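Local coordinates for protein imidazoleglycerol-phosphate dehydratase (PDB 2AE8) that catalyses the dehydration of imidazoleglycerol phosphate to imidazoleacetol phosphate in histidine biosynthesis, using divalent metal ions, as a 24-subunit assembly, at residues I56-V60 and G61-H65; N64-L67 and T68-T71; T94-I97 and G98-I101; E159-E162 and E163-A167. All coordinates share one frame; numbering follows the deposited sequence.

Interaction 1: I56-V60 and G61-H65; sequences INTGV and GFLNH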
loop_
_atom_site.group_PDB
_atom_site.type_symbol
_atom_site.label_atom_id
_atom_site.label_comp_id
_atom_site.label_asym_id
_atom_site.label_seq_id
_atom_site.Cartn_x
_atom_site.Cartn_y
_atom_site.Cartn_z
ATOM N N ILE B 56 23.285 -40.805 -32.776
ATOM C CA ILE B 56 22.631 -40.563 -31.492
ATOM C C ILE B 56 21.271 -41.249 -31.392
ATOM O O ILE B 56 20.317 -40.885 -32.076
ATOM C CB ILE B 56 22.561 -39.048 -31.192
ATOM C CG1 ILE B 56 23.989 -38.492 -31.050
ATOM C CG2 ILE B 56 21.735 -38.792 -29.917
ATOM C CD1 ILE B 56 24.157 -37.061 -31.421
ATOM N N ASN B 57 21.208 -42.266 -30.546
ATOM C CA ASN B 57 20.002 -43.050 -30.353
ATOM C C ASN B 57 19.671 -43.177 -28.874
ATOM O O ASN B 57 19.917 -44.232 -28.258
ATOM C CB ASN B 57 20.160 -44.440 -30.986
ATOM C CG ASN B 57 18.889 -45.272 -30.891
ATOM O OD1 ASN B 57 17.777 -44.737 -30.936
ATOM N ND2 ASN B 57 19.046 -46.583 -30.749
ATOM N N THR B 58 19.113 -42.098 -28.304
ATOM C CA THR B 58 18.805 -42.045 -26.863
ATOM C C THR B 58 17.471 -42.690 -26.517
ATOM O O THR B 58 17.221 -43.029 -25.356
ATOM C CB THR B 58 18.725 -40.589 -26.340
ATOM O OG1 THR B 58 17.573 -39.943 -26.908
ATOM C CG2 THR B 58 19.984 -39.799 -26.703
ATOM N N GLY B 59 16.610 -42.823 -27.513
ATOM C CA GLY B 59 15.231 -43.249 -27.291
ATOM C C GLY B 59 14.312 -42.100 -26.885
ATOM O O GLY B 59 13.166 -42.335 -26.495
ATOM N N VAL B 60 14.817 -40.863 -26.965
ATOM C CA VAL B 60 14.034 -39.668 -26.643
ATOM C C VAL B 60 14.249 -38.701 -27.792
ATOM O O VAL B 60 15.350 -38.160 -27.965
ATOM C CB VAL B 60 14.495 -39.004 -25.322
ATOM C CG1 VAL B 60 13.650 -37.771 -25.006
ATOM C CG2 VAL B 60 14.458 -39.988 -24.158
ATOM N N GLY B 61 13.206 -38.503 -28.591
ATOM C CA GLY B 61 13.307 -37.726 -29.827
ATOM C C GLY B 61 13.884 -36.334 -29.638
ATOM O O GLY B 61 14.797 -35.923 -30.357
ATOM N N PHE B 62 13.364 -35.600 -28.654
ATOM C CA PHE B 62 13.803 -34.222 -28.471
ATOM C C PHE B 62 15.261 -34.197 -28.029
ATOM O O PHE B 62 16.017 -33.335 -28.458
ATOM C CB PHE B 62 12.905 -33.460 -27.471
ATOM C CG PHE B 62 13.275 -32.006 -27.327
ATOM C CD1 PHE B 62 12.931 -31.088 -28.313
ATOM C CD2 PHE B 62 14.007 -31.565 -26.221
ATOM C CE1 PHE B 62 13.285 -29.736 -28.189
ATOM C CE2 PHE B 62 14.358 -30.216 -26.087
ATOM C CZ PHE B 62 13.999 -29.303 -27.074
ATOM N N LEU B 63 15.644 -35.151 -27.184
ATOM C CA LEU B 63 17.020 -35.252 -26.702
ATOM C C LEU B 63 17.970 -35.574 -27.865
ATOM O O LEU B 63 19.053 -35.000 -27.948
ATOM C CB LEU B 63 17.148 -36.280 -25.570
ATOM C CG LEU B 63 18.486 -36.327 -24.811
ATOM C CD1 LEU B 63 18.862 -34.978 -24.206
ATOM C CD2 LEU B 63 18.459 -37.425 -23.740
ATOM N N ASN B 64 17.534 -36.447 -28.778
ATOM C CA ASN B 64 18.286 -36.694 -30.025
ATOM C C ASN B 64 18.640 -35.412 -30.765
ATOM O O ASN B 64 19.802 -35.207 -31.137
ATOM C CB ASN B 64 17.531 -37.655 -30.955
ATOM C CG ASN B 64 17.569 -39.087 -30.459
ATOM O OD1 ASN B 64 18.226 -39.394 -29.470
ATOM N ND2 ASN B 64 16.850 -39.970 -31.138
ATOM N N HIS B 65 17.655 -34.538 -30.963
ATOM C CA HIS B 65 17.885 -33.305 -31.701
ATOM C C HIS B 65 18.871 -32.395 -30.970
ATOM O O HIS B 65 19.788 -31.825 -31.595
ATOM C CB HIS B 65 16.570 -32.563 -31.985
ATOM C CG HIS B 65 16.750 -31.296 -32.774
ATOM N ND1 HIS B 65 17.520 -31.230 -33.917
ATOM C CD2 HIS B 65 16.244 -30.051 -32.595
ATOM C CE1 HIS B 65 17.501 -29.995 -34.392
ATOM N NE2 HIS B 65 16.734 -29.258 -33.608
HETATM O O HOH W 1 16.188 -42.731 -30.272
#
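The flat carboxamide of Asn-64 sits between the loop that follows strand 55-57 and the first turn of helix 61-74. Against one face lies the carbonyl oxygen of Val-60, with Val-60 O 3.5 Å from Asn-64 CG; Thr-58 OG1 stands off to the same side. Ile-56 CG2 comes from the other side of the plane and stops 3.6 Å from Asn-64 OD1. At the oxygen edge the backbone joins in: Thr-58 N donates to Asn-64 OD1 in the carbonyl plane, on a lone pair (3.1 Å, 161°). The hydroxyl of Thr-58 gives a second bond to the same oxygen, OG1 to OD1 2.7 Å, but from well above the carbonyl plane. At the amide edge, water 1 accepts from Asn-64 ND2 and also ties to Asn-57 OD1 and Gly-59 N, so the amide's rotation is fixed from both ends.

This is the strand-to-helix turn of a beta-alpha-beta unit whose second strand is 77-82. Thr-58 forms an ST turn there, its OG1 accepting from Val-60 N (2.9 Å) while donating to Asn-64. Val-60 occupies the N-cap position, and its carbonyl receives Asn-64 N at 2.9 Å. The Asn-64 side chain leaves with CG beside its own backbone N (chi1 -73°), which swings the amide back over the turn. Val-60 and Leu-63 meet through their CB atoms, 3.8 Å apart, and both continue onto helix 90-111, Val-60 on Val-93 and Leu-63 on Thr-94.

Interaction 2: N64-L67 and T68-T71; sequences NHML and TLFT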
loop_
_atom_site.group_PDB
_atom_site.type_symbol
_atom_site.label_atom_id
_atom_site.label_comp_id
_atom_site.label_asym_id
_atom_site.label_seq_id
_atom_site.Cartn_x
_atom_site.Cartn_y
_atom_site.Cartn_z
ATOM N N ASN B 64 17.534 -36.447 -28.778
ATOM C CA ASN B 64 18.286 -36.694 -30.025
ATOM C C ASN B 64 18.640 -35.412 -30.765
ATOM O O ASN B 64 19.802 -35.207 -31.137
ATOM C CB ASN B 64 17.531 -37.655 -30.955
ATOM C CG ASN B 64 17.569 -39.087 -30.459
ATOM O OD1 ASN B 64 18.226 -39.394 -29.470
ATOM N ND2 ASN B 64 16.850 -39.970 -31.138
ATOM N N HIS B 65 17.655 -34.538 -30.963
ATOM C CA HIS B 65 17.885 -33.305 -31.701
ATOM C C HIS B 65 18.871 -32.395 -30.970
ATOM O O HIS B 65 19.788 -31.825 -31.595
ATOM C CB HIS B 65 16.570 -32.563 -31.985
ATOM C CG HIS B 65 16.750 -31.296 -32.774
ATOM N ND1 HIS B 65 17.520 -31.230 -33.917
ATOM C CD2 HIS B 65 16.244 -30.051 -32.595
ATOM C CE1 HIS B 65 17.501 -29.995 -34.392
ATOM N NE2 HIS B 65 16.734 -29.258 -33.608
HETATM N N MSE B 66 18.688 -32.261 -29.657
HETATM C CA MSE B 66 19.558 -31.386 -28.843
HETATM C C MSE B 66 21.031 -31.861 -28.815
HETATM O O MSE B 66 21.967 -31.055 -28.934
HETATM C CB MSE B 66 18.999 -31.253 -27.419
HETATM C CG MSE B 66 17.667 -30.461 -27.332
HETATM SE SE MSE B 66 17.696 -28.653 -28.155
HETATM C CE MSE B 66 16.798 -29.033 -29.831
ATOM N N LEU B 67 21.227 -33.166 -28.639
ATOM C CA LEU B 67 22.586 -33.736 -28.649
ATOM C C LEU B 67 23.195 -33.684 -30.043
ATOM O O LEU B 67 24.401 -33.562 -30.186
ATOM C CB LEU B 67 22.598 -35.158 -28.075
ATOM C CG LEU B 67 22.129 -35.235 -26.617
ATOM C CD1 LEU B 67 22.135 -36.668 -26.069
ATOM C CD2 LEU B 67 22.988 -34.318 -25.758
ATOM N N THR B 68 22.365 -33.750 -31.079
ATOM C CA THR B 68 22.873 -33.530 -32.435
ATOM C C THR B 68 23.400 -32.100 -32.551
ATOM O O THR B 68 24.463 -31.866 -33.133
ATOM C CB THR B 68 21.794 -33.851 -33.509
ATOM O OG1 THR B 68 21.483 -35.250 -33.437
ATOM C CG2 THR B 68 22.274 -33.499 -34.924
ATOM N N LEU B 69 22.680 -31.148 -31.955
ATOM C CA LEU B 69 23.132 -29.755 -31.910
ATOM C C LEU B 69 24.439 -29.595 -31.130
ATOM O O LEU B 69 25.363 -28.881 -31.558
ATOM C CB LEU B 69 22.030 -28.862 -31.301
ATOM C CG LEU B 69 20.918 -28.458 -32.267
ATOM C CD1 LEU B 69 19.692 -28.021 -31.485
ATOM C CD2 LEU B 69 21.379 -27.328 -33.229
ATOM N N PHE B 70 24.510 -30.264 -29.985
ATOM C CA PHE B 70 25.715 -30.290 -29.166
ATOM C C PHE B 70 26.922 -30.740 -30.004
ATOM O O PHE B 70 27.976 -30.091 -30.009
ATOM C CB PHE B 70 25.506 -31.214 -27.963
ATOM C CG PHE B 70 26.764 -31.506 -27.183
ATOM C CD1 PHE B 70 27.181 -30.656 -26.156
ATOM C CD2 PHE B 70 27.528 -32.643 -27.467
ATOM C CE1 PHE B 70 28.350 -30.922 -25.426
ATOM C CE2 PHE B 70 28.699 -32.918 -26.757
ATOM C CZ PHE B 70 29.118 -32.054 -25.735
ATOM N N THR B 71 26.764 -31.842 -30.730
ATOM C CA THR B 71 27.902 -32.360 -31.508
ATOM C C THR B 71 28.395 -31.352 -32.513
ATOM O O THR B 71 29.597 -31.081 -32.572
ATOM C CB THR B 71 27.623 -33.728 -32.184
ATOM O OG1 THR B 71 26.556 -33.613 -33.127
ATOM C CG2 THR B 71 27.276 -34.745 -31.157
#
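Leu-69 reaches back over the preceding turn of helix 61-74, onto His-65 and Met-66, and its CB, CG and CD1 each meet an atom there. CB starts against the backbone, 3.2 Å from Met-66 O. CG rides past the carbonyl of the preceding turn, 3.6 Å from His-65 O. With CG beside the backbone N (chi1 -81°), the branch CD1 is carried toward the N-terminal end of the helix. There CD1 presses on the methyl of selenomethionine Met-66, 3.5 Å from CE, tighter than an ordinary van der Waals contact; the two side chains run side by side in the same direction. The same CD1 covers one face of the His-65 imidazole, a CH-pi contact 4.1 Å from the ring centroid and displaced toward the rim near NE2. This holds for one of the two His-65 conformers and is doubtful for the other.

Elsewhere, Asn-64 O takes two donors from Thr-68, its backbone N and its hydroxyl OG1 (2.8 Å), which arrive from opposite faces of the carbonyl plane. Thr-71 OG1 donates to Thr-68 O, three residues back, at 2.7 Å, while its N bonds Leu-67 O.

Beyond the segments, Leu-69 leans on Glu-191 and His-65 meets His-92 of a neighbouring subunit. Leu-69 thus backs a ligand of the magnesium that His-187 and Glu-191 also bind, a metal site shared between helices 61-74 and 186-205.

Interaction 3: T94-I97 and G98-I101; sequences TEDI and GIVI. With MG (magnesium ion), chain J.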
loop_
_atom_site.group_PDB
_atom_site.type_symbol
_atom_site.label_atom_id
_atom_site.label_comp_id
_atom_site.label_asym_id
_atom_site.label_seq_id
_atom_site.Cartn_x
_atom_site.Cartn_y
_atom_site.Cartn_z
ATOM N N THR B 94 17.763 -39.283 -19.607
ATOM C CA THR B 94 18.410 -37.987 -19.797
ATOM C C THR B 94 19.523 -37.757 -18.786
ATOM O O THR B 94 20.617 -37.340 -19.152
ATOM C CB THR B 94 17.370 -36.837 -19.718
ATOM O OG1 THR B 94 16.367 -37.068 -20.698
ATOM C CG2 THR B 94 18.002 -35.489 -20.005
ATOM N N GLU B 95 19.236 -38.041 -17.518
ATOM C CA GLU B 95 20.211 -37.904 -16.450
ATOM C C GLU B 95 21.418 -38.846 -16.634
ATOM O O GLU B 95 22.561 -38.430 -16.458
ATOM C CB GLU B 95 19.565 -38.154 -15.079
ATOM C CG GLU B 95 20.574 -38.081 -13.922
ATOM C CD GLU B 95 19.928 -38.059 -12.545
ATOM O OE1 GLU B 95 18.681 -38.130 -12.458
ATOM O OE2 GLU B 95 20.671 -37.962 -11.533
ATOM N N ASP B 96 21.154 -40.108 -16.956
ATOM C CA ASP B 96 22.247 -41.089 -17.109
ATOM C C ASP B 96 23.131 -40.746 -18.302
ATOM O O ASP B 96 24.352 -40.841 -18.216
ATOM C CB ASP B 96 21.710 -42.518 -17.193
ATOM C CG ASP B 96 21.101 -42.984 -15.879
ATOM O OD1 ASP B 96 20.380 -44.007 -15.877
ATOM O OD2 ASP B 96 21.327 -42.319 -14.838
ATOM N N ILE B 97 22.520 -40.298 -19.391
ATOM C CA ILE B 97 23.270 -39.785 -20.531
ATOM C C ILE B 97 24.116 -38.545 -20.147
ATOM O O ILE B 97 25.286 -38.417 -20.532
ATOM C CB ILE B 97 22.329 -39.519 -21.742
ATOM C CG1 ILE B 97 21.789 -40.860 -22.277
ATOM C CG2 ILE B 97 23.040 -38.722 -22.818
ATOM C CD1 ILE B 97 20.839 -40.747 -23.419
ATOM N N GLY B 98 23.523 -37.638 -19.376
ATOM C CA GLY B 98 24.259 -36.447 -18.908
ATOM C C GLY B 98 25.442 -36.795 -18.022
ATOM O O GLY B 98 26.521 -36.207 -18.145
ATOM N N ILE B 99 25.236 -37.743 -17.117
ATOM C CA ILE B 99 26.288 -38.187 -16.208
ATOM C C ILE B 99 27.496 -38.782 -17.003
ATOM O O ILE B 99 28.656 -38.422 -16.765
ATOM C CB ILE B 99 25.736 -39.224 -15.218
ATOM C CG1 ILE B 99 24.860 -38.555 -14.143
ATOM C CG2 ILE B 99 26.881 -40.054 -14.581
ATOM C CD1 ILE B 99 24.085 -39.562 -13.268
ATOM N N VAL B 100 27.197 -39.653 -17.962
ATOM C CA VAL B 100 28.241 -40.316 -18.765
ATOM C C VAL B 100 28.990 -39.329 -19.634
ATOM O O VAL B 100 30.221 -39.380 -19.703
ATOM C CB VAL B 100 27.661 -41.462 -19.613
ATOM C CG1 VAL B 100 28.725 -42.027 -20.608
ATOM C CG2 VAL B 100 27.138 -42.568 -18.700
ATOM N N ILE B 101 28.261 -38.425 -20.289
ATOM C CA ILE B 101 28.893 -37.372 -21.078
ATOM C C ILE B 101 29.801 -36.523 -20.199
ATOM O O ILE B 101 30.913 -36.211 -20.599
ATOM C CB ILE B 101 27.873 -36.504 -21.855
ATOM C CG1 ILE B 101 27.198 -37.339 -22.951
ATOM C CG2 ILE B 101 28.553 -35.298 -22.479
ATOM C CD1 ILE B 101 26.080 -36.633 -23.682
HETATM MG MG MG J . 17.449 -36.925 -11.041
HETATM O O HOH W 2 19.417 -36.600 -9.850
HETATM O O HOH W 3 16.827 -38.681 -10.508
HETATM O O HOH W 4 18.180 -35.440 -11.992
#
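Glu-95 and Ile-99 lie one turn apart on helix 90-111, which carries a His-x-x-x-Glu metal motif: His-91 and Glu-95 bind the same magnesium ion from successive turns. The metal bonds come first. Glu-95 OE1 holds the magnesium at 2.2 Å, three waters take further places, and His-91 NE2 and His-188 NE2 of a neighbouring subunit make six ligands, so the site straddles a subunit interface. The side chain reaches the metal nearly fully extended, with CG anti to the backbone N (chi1 177°). Its other oxygen, OE2, accepts from metal-bound water 2 at 2.5 Å; one carboxylate thus grips the ion directly and again through water, which restrains its rotation.

The hydrogen bonds across the segments are those of a regular alpha helix, from Gly-98 N to Thr-94 O through Ile-101 N to Ile-97 O. Gly-98 lies buried in this run, and helix 159-171 comes close here, with Ala-167 touching Ile-99.

Van der Waals contacts make up the rest. Ile-99 crosses the stem of Glu-95 at an angle, its CD1 3.9 Å from Glu-95 CG. On its way Ile-99 CG1 passes 3.3 Å from Glu-95 O. Ile-97 and Ile-101 instead run side by side and point the same way, the CD1 methyl of Ile-101 resting 3.8 Å from CG2 of Ile-97.

Interaction 4: E159-E162 and E163-A167; sequences ELVE and EFFRA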
loop_
_atom_site.group_PDB
_atom_site.type_symbol
_atom_site.label_atom_id
_atom_site.label_comp_id
_atom_site.label_asym_id
_atom_site.label_seq_id
_atom_site.Cartn_x
_atom_site.Cartn_y
_atom_site.Cartn_z
ATOM N N GLU B 159 11.506 -29.639 -17.540
ATOM C CA GLU B 159 12.337 -29.700 -16.320
ATOM C C GLU B 159 13.598 -30.578 -16.465
ATOM O O GLU B 159 14.520 -30.485 -15.651
ATOM C CB GLU B 159 11.527 -30.109 -15.080
ATOM C CG GLU B 159 11.071 -31.568 -15.021
ATOM C CD GLU B 159 10.272 -31.877 -13.754
ATOM O OE1 GLU B 159 9.912 -30.932 -12.994
ATOM O OE2 GLU B 159 9.997 -33.077 -13.507
ATOM N N LEU B 160 13.636 -31.406 -17.517
ATOM C CA LEU B 160 14.774 -32.304 -17.750
ATOM C C LEU B 160 15.988 -31.549 -18.250
ATOM O O LEU B 160 17.099 -32.036 -18.124
ATOM C CB LEU B 160 14.413 -33.363 -18.786
ATOM C CG LEU B 160 13.395 -34.383 -18.281
ATOM C CD1 LEU B 160 12.993 -35.315 -19.422
ATOM C CD2 LEU B 160 13.946 -35.130 -17.076
ATOM N N VAL B 161 15.772 -30.379 -18.846
ATOM C CA VAL B 161 16.879 -29.593 -19.391
ATOM C C VAL B 161 17.903 -29.246 -18.287
ATOM O O VAL B 161 19.129 -29.468 -18.439
ATOM C CB VAL B 161 16.360 -28.306 -20.070
ATOM C CG1 VAL B 161 17.501 -27.409 -20.478
ATOM C CG2 VAL B 161 15.498 -28.642 -21.268
ATOM N N GLU B 162 17.414 -28.726 -17.166
ATOM C CA GLU B 162 18.326 -28.415 -16.052
ATOM C C GLU B 162 18.961 -29.698 -15.482
ATOM O O GLU B 162 20.140 -29.711 -15.127
ATOM C CB GLU B 162 17.589 -27.664 -14.944
ATOM C CG GLU B 162 18.486 -27.192 -13.805
ATOM C CD GLU B 162 17.706 -26.388 -12.763
ATOM O OE1 GLU B 162 16.465 -26.285 -12.902
ATOM O OE2 GLU B 162 18.337 -25.881 -11.806
ATOM N N GLU B 163 18.184 -30.773 -15.379
ATOM C CA GLU B 163 18.752 -32.052 -14.916
ATOM C C GLU B 163 19.907 -32.544 -15.799
ATOM O O GLU B 163 20.887 -33.082 -15.286
ATOM C CB GLU B 163 17.674 -33.124 -14.814
ATOM C CG GLU B 163 16.527 -32.702 -13.890
ATOM C CD GLU B 163 17.030 -32.174 -12.536
ATOM O OE1 GLU B 163 16.840 -30.962 -12.235
ATOM O OE2 GLU B 163 17.641 -32.965 -11.793
ATOM N N PHE B 164 19.788 -32.339 -17.111
ATOM C CA PHE B 164 20.823 -32.762 -18.063
ATOM C C PHE B 164 22.090 -31.944 -17.859
ATOM O O PHE B 164 23.185 -32.501 -17.733
ATOM C CB PHE B 164 20.352 -32.613 -19.510
ATOM C CG PHE B 164 21.422 -32.952 -20.518
ATOM C CD1 PHE B 164 21.733 -34.292 -20.793
ATOM C CD2 PHE B 164 22.138 -31.952 -21.156
ATOM C CE1 PHE B 164 22.732 -34.626 -21.706
ATOM C CE2 PHE B 164 23.153 -32.271 -22.073
ATOM C CZ PHE B 164 23.453 -33.616 -22.342
ATOM N N PHE B 165 21.939 -30.620 -17.800
ATOM C CA PHE B 165 23.077 -29.741 -17.618
ATOM C C PHE B 165 23.790 -29.878 -16.281
ATOM O O PHE B 165 25.023 -29.787 -16.232
ATOM C CB PHE B 165 22.731 -28.285 -17.980
ATOM C CG PHE B 165 22.627 -28.073 -19.461
ATOM C CD1 PHE B 165 23.760 -28.173 -20.265
ATOM C CD2 PHE B 165 21.398 -27.856 -20.067
ATOM C CE1 PHE B 165 23.668 -28.020 -21.651
ATOM C CE2 PHE B 165 21.301 -27.693 -21.458
ATOM C CZ PHE B 165 22.442 -27.775 -22.247
ATOM N N ARG B 166 23.021 -30.120 -15.225
ATOM C CA ARG B 166 23.564 -30.437 -13.909
ATOM C C ARG B 166 24.424 -31.705 -13.945
ATOM O O ARG B 166 25.517 -31.726 -13.390
ATOM C CB ARG B 166 22.437 -30.560 -12.868
ATOM C CG ARG B 166 22.910 -30.904 -11.453
ATOM C CD ARG B 166 22.336 -29.970 -10.376
ATOM N NE ARG B 166 20.903 -30.149 -10.145
ATOM C CZ ARG B 166 19.987 -29.186 -10.253
ATOM N NH1 ARG B 166 18.715 -29.466 -10.007
ATOM N NH2 ARG B 166 20.331 -27.947 -10.590
ATOM N N ALA B 167 23.926 -32.745 -14.609
ATOM C CA ALA B 167 24.642 -34.028 -14.721
ATOM C C ALA B 167 25.958 -33.861 -15.507
ATOM O O ALA B 167 27.005 -34.326 -15.069
ATOM C CB ALA B 167 23.749 -35.098 -15.373
HETATM O O HOH W 5 14.503 -29.747 -13.002
#
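Glu-162 and Arg-166 cross at a slant on helix 159-171, with carboxylate and guanidinium planes 72° apart. Arg-166 NH2 donates to Glu-162 OE2 at 3.1 Å. The oxygen lies near the guanidinium plane, at its edge, but the nitrogen comes down on the carboxylate from above its plane, so this is a single-point salt bridge and not a flat paired one. The Arg-166 chain bends at chi2 and chi3 to double back along the helix; it has two conformers, and the bridge is made by one of them and doubtful for the other. Its NH1 lies 3.3 Å from Glu-163 OE1, well off the guanidinium plane, and there only the charges attract. The three residues form a salt-bridge network.

Val-161 and Phe-165 take a different relation, side by side and pointing the same way. Val-161 CG1 meets the ring edge of Phe-165 in its plane, 3.9 Å from CE2. Over the centre of one ring face sits Phe-164 CD2, and beyond the segments Phe-165 meets Phe-194 and Phe-197 of helix 186-205.

Glu-163 is turned back on the first turn: chi1 (-57°) sets CG beside the backbone N, 3.5 Å from Glu-159 O, and the bend at chi2 then turns the carboxylate so that OE1 meets water 5. Water 5 donates to both Glu-159 O and Glu-163 OE1, at 2.7 Å each. Glu-163 also packs on His-188 of a neighbouring subunit; in manganese-bound enzyme both residues are ligands of the second manganese, consistent with a two-metal site formed between subunits.

In the fold
From the N terminus, interaction 1 turns the chain from strand 55-57 into helix 61-74, and interaction 2 carries on up that helix, the two overlapping at Asn-64 and His-65. Interactions 3 and 4 follow in series on helices 90-111 and 159-171. All four are local, closing no long loop, and none crosses another. Space joins what sequence separates: Thr-58 and Leu-63 touch Ile-97, Leu-67 reaches both Ile-97 and Phe-164, and Ala-167 with Phe-164 packs on the backbone around Gly-98. Three helices thus come together within the beta-alpha-beta sandwich, interaction 1 joining them to one sheet while Glu-162 and Arg-166 of interaction 4 touch strand 141-145 of the other.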